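Local coordinates for protein transcriptional regulator (Streptococcus thermophilus LMD-9, PDB 5JUF) that acts as a quorum-sensing transcriptional activator of the RNPP family, probably binding promoter DNA and a signalling peptide to switch on competence genes, at residues A[9-14]-A[64-69]; A[72-77]-A[113-118]. All coordinates share one frame; numbering follows the deposited sequence.

Contact 1: A[9-14]-A[64-69]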
loop_
_atom_site.group_PDB
_atom_site.type_symbol
_atom_site.label_atom_id
_atom_site.label_comp_id
_atom_site.label_asym_id
_atom_site.label_seq_id
_atom_site.Cartn_x
_atom_site.Cartn_y
_atom_site.Cartn_z
ATOM N N LEU A 9 -10.848 27.308 3.801
ATOM C CA LEU A 9 -11.257 28.539 4.463
ATOM C C LEU A 9 -12.658 28.419 5.048
ATOM O O LEU A 9 -12.920 28.908 6.154
ATOM C CB LEU A 9 -11.188 29.712 3.484
ATOM C CG LEU A 9 -11.549 31.050 4.135
ATOM C CD1 LEU A 9 -10.588 31.374 5.281
ATOM C CD2 LEU A 9 -11.575 32.179 3.113
ATOM N N ARG A 10 -13.573 27.782 4.313
ATOM C CA ARG A 10 -14.939 27.582 4.793
ATOM C C ARG A 10 -14.962 26.744 6.067
ATOM O O ARG A 10 -15.689 27.057 7.021
ATOM C CB ARG A 10 -15.753 26.902 3.690
ATOM C CG ARG A 10 -17.229 27.180 3.671
ATOM C CD ARG A 10 -17.857 26.686 2.351
ATOM N NE ARG A 10 -17.526 27.540 1.215
ATOM C CZ ARG A 10 -16.891 27.158 0.110
ATOM N NH1 ARG A 10 -16.645 28.048 -0.836
ATOM N NH2 ARG A 10 -16.499 25.903 -0.064
ATOM N N ILE A 11 -14.185 25.666 6.088
ATOM C CA ILE A 11 -14.112 24.802 7.262
ATOM C C ILE A 11 -13.529 25.560 8.453
ATOM O O ILE A 11 -14.080 25.524 9.559
ATOM C CB ILE A 11 -13.286 23.545 6.937
ATOM C CG1 ILE A 11 -14.045 22.638 5.953
ATOM C CG2 ILE A 11 -12.900 22.805 8.235
ATOM C CD1 ILE A 11 -13.161 21.574 5.265
ATOM N N LYS A 12 -12.393 26.235 8.246
ATOM C CA LYS A 12 -11.752 26.983 9.321
ATOM C C LYS A 12 -12.667 28.076 9.863
ATOM O O LYS A 12 -12.808 28.227 11.085
ATOM C CB LYS A 12 -10.441 27.594 8.813
ATOM C CG LYS A 12 -9.629 28.336 9.877
ATOM C CD LYS A 12 -8.298 28.790 9.308
ATOM C CE LYS A 12 -7.323 29.243 10.414
ATOM N NZ LYS A 12 -7.417 30.696 10.688
ATOM N N THR A 13 -13.302 28.846 8.971
ATOM C CA THR A 13 -14.192 29.913 9.427
ATOM C C THR A 13 -15.310 29.364 10.308
ATOM O O THR A 13 -15.647 29.960 11.335
ATOM C CB THR A 13 -14.777 30.668 8.232
ATOM O OG1 THR A 13 -13.710 31.227 7.457
ATOM C CG2 THR A 13 -15.700 31.792 8.692
ATOM N N GLU A 14 -15.890 28.218 9.936
ATOM C CA GLU A 14 -16.989 27.689 10.746
ATOM C C GLU A 14 -16.479 27.096 12.053
ATOM O O GLU A 14 -17.086 27.299 13.113
ATOM C CB GLU A 14 -17.782 26.640 9.967
ATOM C CG GLU A 14 -18.938 26.035 10.759
ATOM C CD GLU A 14 -20.031 27.050 11.102
ATOM O OE1 GLU A 14 -20.841 26.771 12.004
ATOM O OE2 GLU A 14 -20.080 28.126 10.470
ATOM N N THR A 64 -22.976 19.673 1.679
ATOM C CA THR A 64 -23.381 20.687 0.715
ATOM C C THR A 64 -23.005 22.082 1.193
ATOM O O THR A 64 -22.461 22.890 0.429
ATOM C CB THR A 64 -24.891 20.598 0.475
ATOM O OG1 THR A 64 -25.233 19.279 0.033
ATOM C CG2 THR A 64 -25.323 21.612 -0.567
ATOM N N GLU A 65 -23.308 22.390 2.454
ATOM C CA GLU A 65 -22.955 23.692 3.005
ATOM C C GLU A 65 -21.453 23.926 2.939
ATOM O O GLU A 65 -21.001 24.999 2.528
ATOM C CB GLU A 65 -23.446 23.801 4.448
ATOM C CG GLU A 65 -24.955 23.899 4.572
ATOM C CD GLU A 65 -25.421 23.838 6.011
ATOM O OE1 GLU A 65 -25.201 22.799 6.661
ATOM O OE2 GLU A 65 -25.998 24.830 6.497
ATOM N N LEU A 66 -20.660 22.931 3.344
ATOM C CA LEU A 66 -19.214 23.109 3.324
ATOM C C LEU A 66 -18.669 23.228 1.910
ATOM O O LEU A 66 -17.580 23.778 1.721
ATOM C CB LEU A 66 -18.517 21.956 4.060
ATOM C CG LEU A 66 -18.772 21.819 5.569
ATOM C CD1 LEU A 66 -17.839 20.774 6.185
ATOM C CD2 LEU A 66 -18.608 23.156 6.269
ATOM N N LEU A 67 -19.384 22.712 0.917
ATOM C CA LEU A 67 -18.915 22.788 -0.458
ATOM C C LEU A 67 -19.380 24.048 -1.167
ATOM O O LEU A 67 -18.660 24.562 -2.031
ATOM C CB LEU A 67 -19.382 21.554 -1.238
ATOM C CG LEU A 67 -18.625 20.296 -0.795
ATOM C CD1 LEU A 67 -19.121 19.067 -1.510
ATOM C CD2 LEU A 67 -17.135 20.479 -1.011
ATOM N N ASP A 68 -20.550 24.569 -0.795
ATOM C CA ASP A 68 -21.204 25.634 -1.543
ATOM C C ASP A 68 -21.282 25.215 -3.004
ATOM O O ASP A 68 -21.877 24.181 -3.321
ATOM C CB ASP A 68 -20.460 26.962 -1.379
ATOM C CG ASP A 68 -21.335 28.172 -1.681
ATOM O OD1 ASP A 68 -22.388 28.021 -2.350
ATOM O OD2 ASP A 68 -20.961 29.281 -1.239
ATOM N N GLN A 69 -20.652 25.982 -3.895
ATOM C CA GLN A 69 -20.626 25.657 -5.316
ATOM C C GLN A 69 -19.368 24.912 -5.734
ATOM O O GLN A 69 -19.180 24.666 -6.927
ATOM C CB GLN A 69 -20.768 26.930 -6.158
ATOM C CG GLN A 69 -22.106 27.631 -5.986
ATOM C CD GLN A 69 -23.281 26.739 -6.346
ATOM O OE1 GLN A 69 -23.910 26.141 -5.472
ATOM N NE2 GLN A 69 -23.580 26.643 -7.637
#
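R10 reaches from helix 3-17 across to the end of helix 63-67, where its guanidinium meets the carbonyl oxygens of L66 and L67 and the side chain of D68. The first torsion sets CG anti to the backbone N (chi1 -152°), and a bend at chi3 (-74°) turns the planar group along the last carbonyls of the short helix. R10 NH2 donates to L66 O at 3.0 Å, close to the guanidinium plane and fairly straight (161° at the hydrogen), although it approaches tilted from the plane of the carbonyl. L67 O lies 3.2 Å from the same NH2 but over the face, at an angle too poor for a bond. D68 CB also sits over that group, 3.9 Å from R10 CZ; D68 OD2, 4.5 Å from R10 NH1, lies well out of the guanidinium plane with no N-H pointing at it, so any attraction is probably one of charge alone. NH2 has its salt-bridge partner in D70. Beneath this polar layer I11 CG1 packs on L66 CD1 at 4.2 Å, and both side chains continue onto I55 of helix 49-59. An arginine holding a helix C-terminus, where D68 turns to positive phi, here joins the first and last helices of a helix-turn-helix DNA-binding domain.

Contact 2: A[72-77]-A[113-118]; sequences ITIPDE and DILPEE
I114 presses its side chain against the backbone of I72 and T73, with CG1 3.4 Å from T73 O and CD1 3.9 Å from I72 CA. CG1 stands anti to the backbone N (chi1 -166°), which sends that branch along the T73 carbonyl, while the other branch, CG2, meets the ring of P75 at its CD atom, 4.1 Å away. I74, from 72-77, answers: its CD1 meets P116 CD tip to tip at 3.6 Å, and its CG2 touches L115 CD2 at 4.2 Å, the side chains of I74 and L115 crossing at about a right angle. One water ties the backbones together, donating to I72 O and to I114 O, each 2.6 Å away, and so serves two carbonyls that have no N-H between them. Around this shell, Y79 lies against I74 and Y78 against L115, while P116 occupies the N-cap position of helix 117-130. E117 just beyond it forms a salt bridge with R39, and T73 OG1 bonds to N71. The contact thus sits where the starts of helices 76-86 and 117-130 come together, with helix 3-17 touching it through L3 on I114 and I7 on I72, and helix 49-59 covering I72 through L49 and L52.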
loop_
_atom_site.group_PDB
_atom_site.type_symbol
_atom_site.label_atom_id
_atom_site.label_comp_id
_atom_site.label_asym_id
_atom_site.label_seq_id
_atom_site.Cartn_x
_atom_site.Cartn_y
_atom_site.Cartn_z
ATOM N N ILE A 72 -15.950 18.622 -5.662
ATOM C CA ILE A 72 -14.811 17.761 -5.389
ATOM C C ILE A 72 -14.937 16.412 -6.101
ATOM O O ILE A 72 -14.241 15.466 -5.741
ATOM C CB ILE A 72 -14.588 17.561 -3.881
ATOM C CG1 ILE A 72 -15.729 16.753 -3.259
ATOM C CG2 ILE A 72 -14.423 18.887 -3.184
ATOM C CD1 ILE A 72 -15.425 16.276 -1.850
ATOM N N THR A 73 -15.817 16.300 -7.099
ATOM C CA THR A 73 -15.951 15.035 -7.819
ATOM C C THR A 73 -14.622 14.656 -8.457
ATOM O O THR A 73 -14.028 15.450 -9.194
ATOM C CB THR A 73 -17.040 15.127 -8.891
ATOM O OG1 THR A 73 -18.319 15.272 -8.261
ATOM C CG2 THR A 73 -17.043 13.873 -9.753
ATOM N N ILE A 74 -14.138 13.458 -8.151
ATOM C CA ILE A 74 -12.914 12.935 -8.755
ATOM C C ILE A 74 -13.306 12.247 -10.059
ATOM O O ILE A 74 -14.125 11.318 -10.029
ATOM C CB ILE A 74 -12.175 11.971 -7.818
ATOM C CG1 ILE A 74 -11.702 12.696 -6.551
ATOM C CG2 ILE A 74 -10.943 11.385 -8.528
ATOM C CD1 ILE A 74 -11.182 11.755 -5.479
ATOM N N PRO A 75 -12.778 12.676 -11.203
ATOM C CA PRO A 75 -13.173 12.061 -12.473
ATOM C C PRO A 75 -12.846 10.577 -12.494
ATOM O O PRO A 75 -11.831 10.132 -11.954
ATOM C CB PRO A 75 -12.350 12.832 -13.509
ATOM C CG PRO A 75 -11.989 14.125 -12.823
ATOM C CD PRO A 75 -11.786 13.746 -11.388
ATOM N N ASP A 76 -13.733 9.800 -13.114
ATOM C CA ASP A 76 -13.508 8.361 -13.171
ATOM C C ASP A 76 -12.218 8.030 -13.910
ATOM O O ASP A 76 -11.587 7.005 -13.629
ATOM C CB ASP A 76 -14.720 7.678 -13.802
ATOM C CG ASP A 76 -15.951 7.750 -12.893
ATOM O OD1 ASP A 76 -15.836 7.376 -11.700
ATOM O OD2 ASP A 76 -17.020 8.210 -13.342
ATOM N N GLU A 77 -11.792 8.899 -14.828
ATOM C CA GLU A 77 -10.534 8.670 -15.529
ATOM C C GLU A 77 -9.350 8.592 -14.569
ATOM O O GLU A 77 -8.366 7.898 -14.857
ATOM C CB GLU A 77 -10.301 9.767 -16.561
ATOM C CG GLU A 77 -8.949 9.681 -17.224
ATOM C CD GLU A 77 -8.793 10.672 -18.346
ATOM O OE1 GLU A 77 -8.165 10.319 -19.364
ATOM O OE2 GLU A 77 -9.310 11.800 -18.214
ATOM N N ASP A 113 -4.868 18.899 -8.658
ATOM C CA ASP A 113 -5.694 19.914 -8.012
ATOM C C ASP A 113 -7.018 19.372 -7.494
ATOM O O ASP A 113 -7.663 20.038 -6.674
ATOM C CB ASP A 113 -5.948 21.059 -8.985
ATOM C CG ASP A 113 -4.687 21.825 -9.294
ATOM O OD1 ASP A 113 -3.942 22.118 -8.340
ATOM O OD2 ASP A 113 -4.437 22.107 -10.477
ATOM N N ILE A 114 -7.429 18.184 -7.935
ATOM C CA ILE A 114 -8.709 17.591 -7.541
ATOM C C ILE A 114 -8.536 16.373 -6.633
ATOM O O ILE A 114 -9.539 15.788 -6.199
ATOM C CB ILE A 114 -9.549 17.242 -8.793
ATOM C CG1 ILE A 114 -11.012 16.937 -8.465
ATOM C CG2 ILE A 114 -8.958 16.057 -9.559
ATOM C CD1 ILE A 114 -11.735 18.049 -7.766
ATOM N N LEU A 115 -7.256 15.968 -6.298
ATOM C CA LEU A 115 -7.096 14.763 -5.479
ATOM C C LEU A 115 -6.935 15.092 -4.000
ATOM O O LEU A 115 -6.207 16.029 -3.645
ATOM C CB LEU A 115 -5.872 13.971 -5.931
ATOM C CG LEU A 115 -5.972 13.342 -7.319
ATOM C CD1 LEU A 115 -4.632 12.709 -7.711
ATOM C CD2 LEU A 115 -7.082 12.308 -7.304
ATOM N N PRO A 116 -7.574 14.305 -3.135
ATOM C CA PRO A 116 -7.347 14.454 -1.694
ATOM C C PRO A 116 -5.979 13.924 -1.296
ATOM O O PRO A 116 -5.318 13.179 -2.029
ATOM C CB PRO A 116 -8.466 13.616 -1.063
ATOM C CG PRO A 116 -8.754 12.546 -2.103
ATOM C CD PRO A 116 -8.574 13.260 -3.438
ATOM N N GLU A 117 -5.573 14.315 -0.088
ATOM C CA GLU A 117 -4.248 13.973 0.427
ATOM C C GLU A 117 -3.977 12.469 0.392
ATOM O O GLU A 117 -2.864 12.041 0.078
ATOM C CB GLU A 117 -4.135 14.501 1.858
ATOM C CG GLU A 117 -2.851 14.181 2.576
ATOM C CD GLU A 117 -2.829 14.808 3.964
ATOM O OE1 GLU A 117 -2.902 16.056 4.055
ATOM O OE2 GLU A 117 -2.776 14.049 4.956
ATOM N N GLU A 118 -4.979 11.649 0.722
ATOM C CA GLU A 118 -4.773 10.198 0.747
ATOM C C GLU A 118 -4.377 9.657 -0.627
ATOM O O GLU A 118 -3.526 8.760 -0.734
ATOM C CB GLU A 118 -6.039 9.494 1.236
ATOM C CG GLU A 118 -6.551 9.981 2.589
ATOM C CD GLU A 118 -7.662 11.014 2.482
ATOM O OE1 GLU A 118 -7.441 12.085 1.876
ATOM O OE2 GLU A 118 -8.759 10.752 3.024
HETATM O O HOH W 1 -11.761 15.730 -4.873
#

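How the contacts relate
The centre of contact 1, in the helix-turn-helix domain, lies about 31 Å from the centre of the chain; that of contact 2, at the near edge of the tetratricopeptide domain, about 18 Å. Both are partly buried. In the first, a charged side chain bonds directly to a helix-end carbonyl above a small apolar layer; in the second, isoleucines and prolines of two connecting segments pack together, with a water as the polar link. They follow one another along the chain and touch where L67 CD2 meets I72 CG2 at 3.8 Å. Helices 3-17 and 49-59 contribute to both, so helices of the helix-turn-helix domain also pack against I72 and I114 beside the tetratricopeptide domain, which probably binds the signalling peptide.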